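Local coordinates for protein alpha-ketoglutarate-dependent non-heme iron oxygenase EasH (PDB 5M0T) that probably uses iron(II), 2-oxoglutarate and oxygen to carry out an oxidative step in the biosynthesis of the ergot alkaloid cycloclavine, at residues A[97-109]-A[146-158]. Sequence-based numbering, arbitrary orientation.
Sequences LHGLCKRLFGPES and RQSPESMLNFLTA. With AKG (2-oxoglutaric acid), chain D.
Phe155, Leu153 and Leu104 join helix 95-105 to strand 152-158 of the double-stranded beta-helix, the cupin-type fold of the PhyH family. The 97-105 part of the helix runs nearly antiparallel to the strand, at 156°, and packs against the outside of the sheet. Their axes come within 9.5 Å.

Apolar packing dominates. Leu97 sits over one face of the Phe155 ring, a CH-pi contact with CG 4.2 Å from the ring centroid. Its CG lies anti to the backbone N (chi1 -177°), which places the branch over the ring. Leu100 CD1 and Cys101 SG both reach the ring's edge. Leu100 CD1 is 3.7 Å from Phe155 CE2, and the sulfur-aromatic contact of Cys101 runs close to the ring plane. Leu104 spreads its two methyls: CD2 lies 3.7 Å from Leu153 CB, and CD1 rests on the aliphatic part of Glu150. Phe105 turns an edge to Glu150 O, Met152 N and Leu153 N, while Leu104 CD2 lies over one of its faces. Leu28 of helix 21-31 also packs on Leu153.

On the other side of the strand, Leu156 belongs to the 2-oxoglutarate pocket, its CD1 3.6 Å from C5 of the ligand. Asn154 makes a weak hydrogen bond to the iron ligand Glu134. The strand thus lies between the helix and the active site.

Polar contacts gather around Glu108, Ser109 and Glu150. A water donates to Glu150 O and also hydrogen-bonds Ser109 OG, which has a further partner in Ser231. Glu108 extends across Pro149 at about a right angle. Glu150 N donates to Glu108 OE1 at 3.3 Å, nearly straight at 162°, approaching from above the carboxylate plane.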
ATOM      1  N   LEU A  97     -16.517  -0.030  14.476  1.00 45.01           N
ATOM      2  CA  LEU A  97     -15.695   0.118  13.277  1.00 44.67           C
ATOM      3  C   LEU A  97     -14.734  -1.060  13.138  1.00 43.28           C
ATOM      4  O   LEU A  97     -14.637  -1.673  12.089  1.00 43.16           O
ATOM      5  CB  LEU A  97     -14.919   1.442  13.313  1.00 46.10           C
ATOM      6  CG  LEU A  97     -14.040   1.839  12.114  1.00 46.65           C
ATOM      7  CD1 LEU A  97     -14.076   3.356  11.900  1.00 47.76           C
ATOM      8  CD2 LEU A  97     -12.607   1.346  12.264  1.00 46.92           C
ATOM      9  N   HIS A  98     -14.036  -1.376  14.212  1.00 45.04           N
ATOM     10  CA  HIS A  98     -13.051  -2.443  14.183  1.00 45.39           C
ATOM     11  C   HIS A  98     -13.663  -3.832  14.030  1.00 44.04           C
ATOM     12  O   HIS A  98     -13.092  -4.668  13.350  1.00 42.75           O
ATOM     13  CB  HIS A  98     -12.159  -2.366  15.414  1.00 48.76           C
ATOM     14  CG  HIS A  98     -11.218  -1.216  15.373  1.00 50.02           C
ATOM     15  ND1 HIS A  98     -10.143  -1.178  14.516  1.00 50.52           N
ATOM     16  CD2 HIS A  98     -11.207  -0.046  16.047  1.00 53.05           C
ATOM     17  CE1 HIS A  98      -9.496  -0.039  14.674  1.00 50.01           C
ATOM     18  NE2 HIS A  98     -10.122   0.665  15.596  1.00 52.58           N
ATOM     19  N   GLY A  99     -14.823  -4.074  14.632  1.00 44.50           N
ATOM     20  CA  GLY A  99     -15.523  -5.355  14.453  1.00 44.19           C
ATOM     21  C   GLY A  99     -15.887  -5.617  12.999  1.00 41.98           C
ATOM     22  O   GLY A  99     -15.693  -6.720  12.501  1.00 40.45           O
ATOM     23  N   LEU A 100     -16.396  -4.587  12.327  1.00 39.74           N
ATOM     24  CA  LEU A 100     -16.785  -4.679  10.919  1.00 38.48           C
ATOM     25  C   LEU A 100     -15.583  -4.832   9.989  1.00 38.00           C
ATOM     26  O   LEU A 100     -15.630  -5.633   9.047  1.00 37.72           O
ATOM     27  CB  LEU A 100     -17.618  -3.464  10.504  1.00 37.55           C
ATOM     28  CG  LEU A 100     -19.002  -3.388  11.138  1.00 38.46           C
ATOM     29  CD1 LEU A 100     -19.568  -1.976  11.096  1.00 38.29           C
ATOM     30  CD2 LEU A 100     -19.953  -4.353  10.475  1.00 38.57           C
ATOM     31  N   CYS A 101     -14.511  -4.087  10.258  1.00 37.30           N
ATOM     32  CA  CYS A 101     -13.278  -4.214   9.476  1.00 36.76           C
ATOM     33  C   CYS A 101     -12.641  -5.606   9.620  1.00 38.33           C
ATOM     34  O   CYS A 101     -12.187  -6.173   8.625  1.00 35.68           O
ATOM     35  CB  CYS A 101     -12.279  -3.122   9.847  1.00 36.34           C
ATOM     36  SG  CYS A 101     -12.804  -1.449   9.368  1.00 35.33           S
ATOM     37  N   LYS A 102     -12.614  -6.149  10.842  1.00 39.66           N
ATOM     38  CA  LYS A 102     -12.087  -7.496  11.059  1.00 42.36           C
ATOM     39  C   LYS A 102     -12.847  -8.536  10.248  1.00 41.08           C
ATOM     40  O   LYS A 102     -12.245  -9.433   9.693  1.00 39.65           O
ATOM     41  CB  LYS A 102     -12.123  -7.889  12.537  1.00 47.53           C
ATOM     42  CG  LYS A 102     -11.015  -7.259  13.363  1.00 52.98           C
ATOM     43  CD  LYS A 102     -11.090  -7.704  14.815  1.00 57.43           C
ATOM     44  CE  LYS A 102     -10.311  -6.773  15.725  1.00 63.42           C
ATOM     45  NZ  LYS A 102     -10.816  -6.934  17.115  1.00 71.42           N
ATOM     46  N   ARG A 103     -14.166  -8.395  10.173  1.00 41.33           N
ATOM     47  CA  ARG A 103     -14.987  -9.314   9.398  1.00 42.78           C
ATOM     48  C   ARG A 103     -14.826  -9.141   7.889  1.00 39.82           C
ATOM     49  O   ARG A 103     -14.787 -10.122   7.175  1.00 39.70           O
ATOM     50  CB  ARG A 103     -16.454  -9.172   9.772  1.00 45.84           C
ATOM     51  CG  ARG A 103     -16.801  -9.878  11.059  1.00 50.21           C
ATOM     52  CD  ARG A 103     -18.231  -9.604  11.476  1.00 55.26           C
ATOM     53  NE  ARG A 103     -18.327  -9.545  12.926  1.00 61.55           N
ATOM     54  CZ  ARG A 103     -18.254 -10.602  13.730  1.00 68.44           C
ATOM     55  NH1 ARG A 103     -18.133 -11.849  13.252  1.00 66.71           N
ATOM     56  NH2 ARG A 103     -18.333 -10.409  15.045  1.00 73.51           N
ATOM     57  N   LEU A 104     -14.766  -7.906   7.404  1.00 37.63           N
ATOM     58  CA  LEU A 104     -14.620  -7.673   5.961  1.00 36.37           C
ATOM     59  C   LEU A 104     -13.234  -8.089   5.464  1.00 35.67           C
ATOM     60  O   LEU A 104     -13.117  -8.822   4.472  1.00 34.81           O
ATOM     61  CB  LEU A 104     -14.900  -6.222   5.593  1.00 34.78           C
ATOM     62  CG  LEU A 104     -15.093  -5.969   4.086  1.00 34.65           C
ATOM     63  CD1 LEU A 104     -16.391  -6.584   3.577  1.00 34.35           C
ATOM     64  CD2 LEU A 104     -15.054  -4.460   3.820  1.00 33.57           C
ATOM     65  N   PHE A 105     -12.200  -7.646   6.174  1.00 34.87           N
ATOM     66  CA  PHE A 105     -10.826  -7.782   5.709  1.00 35.11           C
ATOM     67  C   PHE A 105     -10.076  -9.011   6.209  1.00 36.39           C
ATOM     68  O   PHE A 105      -9.120  -9.443   5.571  1.00 37.78           O
ATOM     69  CB  PHE A 105     -10.042  -6.517   6.063  1.00 34.23           C
ATOM     70  CG  PHE A 105     -10.601  -5.271   5.444  1.00 33.14           C
ATOM     71  CD1 PHE A 105     -10.713  -5.155   4.076  1.00 32.63           C
ATOM     72  CD2 PHE A 105     -11.002  -4.209   6.232  1.00 33.02           C
ATOM     73  CE1 PHE A 105     -11.221  -3.994   3.494  1.00 32.28           C
ATOM     74  CE2 PHE A 105     -11.506  -3.045   5.654  1.00 33.07           C
ATOM     75  CZ  PHE A 105     -11.622  -2.936   4.281  1.00 31.81           C
ATOM     76  N   GLY A 106     -10.479  -9.566   7.345  1.00 38.35           N
ATOM     77  CA  GLY A 106      -9.804 -10.721   7.913  1.00 39.43           C
ATOM     78  C   GLY A 106      -9.632 -11.905   6.979  1.00 41.51           C
ATOM     79  O   GLY A 106      -8.550 -12.493   6.939  1.00 47.06           O
ATOM     80  N   PRO A 107     -10.685 -12.290   6.235  1.00 43.22           N
ATOM     81  CA  PRO A 107     -10.571 -13.514   5.413  1.00 46.68           C
ATOM     82  C   PRO A 107      -9.519 -13.480   4.284  1.00 47.90           C
ATOM     83  O   PRO A 107      -8.704 -14.397   4.198  1.00 53.79           O
ATOM     84  CB  PRO A 107     -11.979 -13.690   4.846  1.00 45.65           C
ATOM     85  CG  PRO A 107     -12.856 -13.057   5.872  1.00 46.04           C
ATOM     86  CD  PRO A 107     -12.087 -11.865   6.365  1.00 43.44           C
ATOM     87  N   GLU A 108      -9.527 -12.438   3.459  1.00 45.66           N
ATOM     88  CA  GLU A 108      -8.639 -12.357   2.308  1.00 46.82           C
ATOM     89  C   GLU A 108      -7.373 -11.538   2.561  1.00 45.54           C
ATOM     90  O   GLU A 108      -6.346 -11.825   1.950  1.00 44.85           O
ATOM     91  CB  GLU A 108      -9.382 -11.803   1.084  1.00 50.31           C
ATOM     92  CG  GLU A 108     -10.546 -12.673   0.598  1.00 53.24           C
ATOM     93  CD  GLU A 108     -11.547 -11.922  -0.289  1.00 56.30           C
ATOM     94  OE1 GLU A 108     -12.082 -10.841   0.122  1.00 48.42           O
ATOM     95  OE2 GLU A 108     -11.822 -12.447  -1.398  1.00 54.15           O
ATOM     96  N   SER A 109      -7.422 -10.549   3.457  1.00 43.72           N
ATOM     97  CA  SER A 109      -6.262  -9.656   3.691  1.00 43.68           C
ATOM     98  C   SER A 109      -5.535  -9.765   5.034  1.00 43.98           C
ATOM     99  O   SER A 109      -4.321  -9.575   5.063  1.00 45.52           O
ATOM    100  CB  SER A 109      -6.685  -8.211   3.495  1.00 41.90           C
ATOM    101  OG  SER A 109      -7.190  -8.054   2.187  1.00 42.20           O
ATOM    102  N   ARG A 146     -16.065  -7.656 -10.002  1.00 37.29           N
ATOM    103  CA  ARG A 146     -16.759  -8.439  -8.994  1.00 37.82           C
ATOM    104  C   ARG A 146     -15.858  -9.449  -8.310  1.00 37.30           C
ATOM    105  O   ARG A 146     -16.022  -9.685  -7.130  1.00 35.78           O
ATOM    106  CB  ARG A 146     -17.955  -9.187  -9.571  1.00 40.39           C
ATOM    107  CG  ARG A 146     -18.765  -9.848  -8.462  1.00 41.62           C
ATOM    108  CD  ARG A 146     -20.042 -10.448  -8.978  1.00 43.72           C
ATOM    109  NE  ARG A 146     -19.732 -11.550  -9.897  1.00 47.50           N
ATOM    110  CZ  ARG A 146     -20.625 -12.387 -10.432  1.00 50.08           C
ATOM    111  NH1 ARG A 146     -21.927 -12.288 -10.153  1.00 54.04           N
ATOM    112  NH2 ARG A 146     -20.209 -13.346 -11.246  1.00 51.24           N
ATOM    113  N   GLN A 147     -14.906 -10.027  -9.039  1.00 38.30           N
ATOM    114  CA  GLN A 147     -14.001 -11.043  -8.473  1.00 40.03           C
ATOM    115  C   GLN A 147     -12.927 -10.474  -7.556  1.00 39.32           C
ATOM    116  O   GLN A 147     -12.125 -11.225  -6.997  1.00 39.87           O
ATOM    117  CB  GLN A 147     -13.343 -11.891  -9.578  1.00 41.76           C
ATOM    118  CG  GLN A 147     -14.228 -13.027 -10.063  1.00 45.65           C
ATOM    119  CD  GLN A 147     -15.500 -12.532 -10.728  1.00 49.00           C
ATOM    120  OE1 GLN A 147     -16.608 -12.798 -10.265  1.00 50.19           O
ATOM    121  NE2 GLN A 147     -15.338 -11.777 -11.811  1.00 53.47           N
ATOM    122  N   SER A 148     -12.894  -9.156  -7.410  1.00 38.73           N
ATOM    123  CA  SER A 148     -11.937  -8.505  -6.549  1.00 39.63           C
ATOM    124  C   SER A 148     -12.147  -8.900  -5.089  1.00 39.88           C
ATOM    125  O   SER A 148     -13.288  -9.056  -4.644  1.00 38.63           O
ATOM    126  CB  SER A 148     -12.077  -6.998  -6.672  1.00 41.35           C
ATOM    127  OG  SER A 148     -11.135  -6.330  -5.864  1.00 51.61           O
ATOM    128  N   PRO A 149     -11.050  -9.042  -4.329  1.00 37.75           N
ATOM    129  CA  PRO A 149     -11.224  -9.131  -2.906  1.00 39.24           C
ATOM    130  C   PRO A 149     -11.734  -7.809  -2.355  1.00 38.06           C
ATOM    131  O   PRO A 149     -11.569  -6.772  -3.002  1.00 37.99           O
ATOM    132  CB  PRO A 149      -9.816  -9.424  -2.399  1.00 38.87           C
ATOM    133  CG  PRO A 149      -8.969  -8.673  -3.362  1.00 40.43           C
ATOM    134  CD  PRO A 149      -9.628  -8.973  -4.687  1.00 39.95           C
ATOM    135  N   GLU A 150     -12.329  -7.860  -1.163  1.00 36.56           N
ATOM    136  CA  GLU A 150     -12.792  -6.671  -0.486  1.00 36.74           C
ATOM    137  C   GLU A 150     -11.562  -5.854  -0.158  1.00 36.70           C
ATOM    138  O   GLU A 150     -10.569  -6.388   0.351  1.00 40.61           O
ATOM    139  CB  GLU A 150     -13.572  -7.021   0.780  1.00 37.44           C
ATOM    140  CG  GLU A 150     -14.888  -7.769   0.534  1.00 38.89           C
ATOM    141  CD  GLU A 150     -15.941  -6.937  -0.205  1.00 38.52           C
ATOM    142  OE1 GLU A 150     -15.839  -5.686  -0.264  1.00 39.44           O
ATOM    143  OE2 GLU A 150     -16.897  -7.537  -0.728  1.00 38.73           O
ATOM    144  N   SER A 151     -11.615  -4.577  -0.522  1.00 33.63           N
ATOM    145  CA  SER A 151     -10.485  -3.659  -0.368  1.00 33.40           C
ATOM    146  C   SER A 151     -10.799  -2.448   0.480  1.00 31.64           C
ATOM    147  O   SER A 151      -9.926  -1.939   1.147  1.00 30.78           O
ATOM    148  CB  SER A 151     -10.027  -3.165  -1.754  1.00 34.13           C
ATOM    149  OG  SER A 151     -11.101  -2.542  -2.424  1.00 32.66           O
ATOM    150  N   MET A 152     -12.036  -1.972   0.437  1.00 32.30           N
ATOM    151  CA  MET A 152     -12.418  -0.754   1.126  1.00 33.75           C
ATOM    152  C   MET A 152     -13.744  -0.901   1.847  1.00 32.75           C
ATOM    153  O   MET A 152     -14.609  -1.672   1.431  1.00 32.98           O
ATOM    154  CB  MET A 152     -12.543   0.378   0.122  1.00 34.32           C
ATOM    155  CG  MET A 152     -11.263   0.701  -0.603  1.00 37.58           C
ATOM    156  SD  MET A 152     -11.535   1.995  -1.809  1.00 44.37           S
ATOM    157  CE  MET A 152      -9.862   2.559  -2.104  1.00 50.85           C
ATOM    158  N   LEU A 153     -13.881  -0.143   2.922  1.00 32.74           N
ATOM    159  CA  LEU A 153     -15.119  -0.043   3.676  1.00 34.52           C
ATOM    160  C   LEU A 153     -15.304   1.423   4.050  1.00 34.85           C
ATOM    161  O   LEU A 153     -14.471   1.967   4.776  1.00 35.02           O
ATOM    162  CB  LEU A 153     -15.046  -0.892   4.952  1.00 33.33           C
ATOM    163  CG  LEU A 153     -16.338  -1.021   5.761  1.00 34.74           C
ATOM    164  CD1 LEU A 153     -17.542  -1.376   4.884  1.00 34.15           C
ATOM    165  CD2 LEU A 153     -16.139  -2.059   6.861  1.00 34.16           C
ATOM    166  N   ASN A 154     -16.391   2.036   3.567  1.00 33.90           N
ATOM    167  CA  ASN A 154     -16.679   3.460   3.795  1.00 36.52           C
ATOM    168  C   ASN A 154     -17.755   3.675   4.852  1.00 37.54           C
ATOM    169  O   ASN A 154     -18.908   3.324   4.645  1.00 40.22           O
ATOM    170  CB  ASN A 154     -17.125   4.134   2.491  1.00 36.68           C
ATOM    171  CG  ASN A 154     -17.095   5.656   2.573  1.00 40.39           C
ATOM    172  OD1 ASN A 154     -17.270   6.255   3.645  1.00 40.71           O
ATOM    173  ND2 ASN A 154     -16.858   6.293   1.432  1.00 38.24           N
ATOM    174  N   PHE A 155     -17.374   4.281   5.972  1.00 38.36           N
ATOM    175  CA  PHE A 155     -18.324   4.711   6.993  1.00 38.31           C
ATOM    176  C   PHE A 155     -18.608   6.166   6.705  1.00 38.17           C
ATOM    177  O   PHE A 155     -17.802   7.013   7.054  1.00 40.85           O
ATOM    178  CB  PHE A 155     -17.724   4.589   8.397  1.00 37.71           C
ATOM    179  CG  PHE A 155     -17.394   3.177   8.809  1.00 37.17           C
ATOM    180  CD1 PHE A 155     -16.232   2.565   8.362  1.00 34.89           C
ATOM    181  CD2 PHE A 155     -18.208   2.488   9.708  1.00 36.58           C
ATOM    182  CE1 PHE A 155     -15.911   1.276   8.758  1.00 35.18           C
ATOM    183  CE2 PHE A 155     -17.895   1.193  10.107  1.00 36.08           C
ATOM    184  CZ  PHE A 155     -16.747   0.590   9.638  1.00 35.54           C
ATOM    185  N   LEU A 156     -19.733   6.466   6.060  1.00 37.59           N
ATOM    186  CA  LEU A 156     -20.036   7.835   5.655  1.00 37.22           C
ATOM    187  C   LEU A 156     -21.074   8.437   6.582  1.00 38.21           C
ATOM    188  O   LEU A 156     -22.266   8.157   6.466  1.00 41.39           O
ATOM    189  CB  LEU A 156     -20.480   7.889   4.188  1.00 37.92           C
ATOM    190  CG  LEU A 156     -20.374   9.294   3.536  1.00 39.57           C
ATOM    191  CD1 LEU A 156     -20.379   9.220   2.009  1.00 40.84           C
ATOM    192  CD2 LEU A 156     -21.473  10.244   4.002  1.00 39.11           C
ATOM    193  N   THR A 157     -20.622   9.289   7.489  1.00 38.33           N
ATOM    194  CA  THR A 157     -21.474   9.818   8.533  1.00 39.08           C
ATOM    195  C   THR A 157     -22.082  11.158   8.117  1.00 39.54           C
ATOM    196  O   THR A 157     -21.387  12.033   7.601  1.00 42.43           O
ATOM    197  CB  THR A 157     -20.669   9.997   9.835  1.00 39.11           C
ATOM    198  OG1 THR A 157     -19.994   8.779  10.150  1.00 41.25           O
ATOM    199  CG2 THR A 157     -21.568  10.413  10.977  1.00 40.51           C
ATOM    200  N   ALA A 158     -23.377  11.313   8.374  1.00 39.60           N
ATOM    201  CA  ALA A 158     -24.067  12.576   8.191  1.00 39.47           C
ATOM    202  C   ALA A 158     -23.735  13.522   9.357  1.00 41.42           C
ATOM    203  O   ALA A 158     -23.962  13.195  10.518  1.00 42.32           O
ATOM    204  CB  ALA A 158     -25.568  12.348   8.082  1.00 39.57           C
TER
HETATM  205  C1  AKG D 302     -16.552   9.865  -3.039  1.00 48.84           C
HETATM  206  O1  AKG D 302     -15.912   8.866  -3.364  1.00 43.42           O
HETATM  207  O2  AKG D 302     -16.093  11.092  -3.112  1.00 57.14           O
HETATM  208  C2  AKG D 302     -17.984   9.801  -2.488  1.00 51.08           C
HETATM  209  O5  AKG D 302     -18.651   8.819  -2.753  1.00 37.44           O
HETATM  210  C3  AKG D 302     -18.532  10.905  -1.622  1.00 44.68           C
HETATM  211  C4  AKG D 302     -20.007  10.721  -1.305  1.00 38.04           C
HETATM  212  C5  AKG D 302     -20.604  11.818  -0.467  1.00 49.99           C
HETATM  213  O3  AKG D 302     -19.761  12.671   0.067  1.00 52.71           O
HETATM  214  O4  AKG D 302     -21.799  11.893  -0.295  1.00 41.12           O
HETATM  215  O   HOH W   1      -9.724  -8.268   2.088  1.00 29.86           O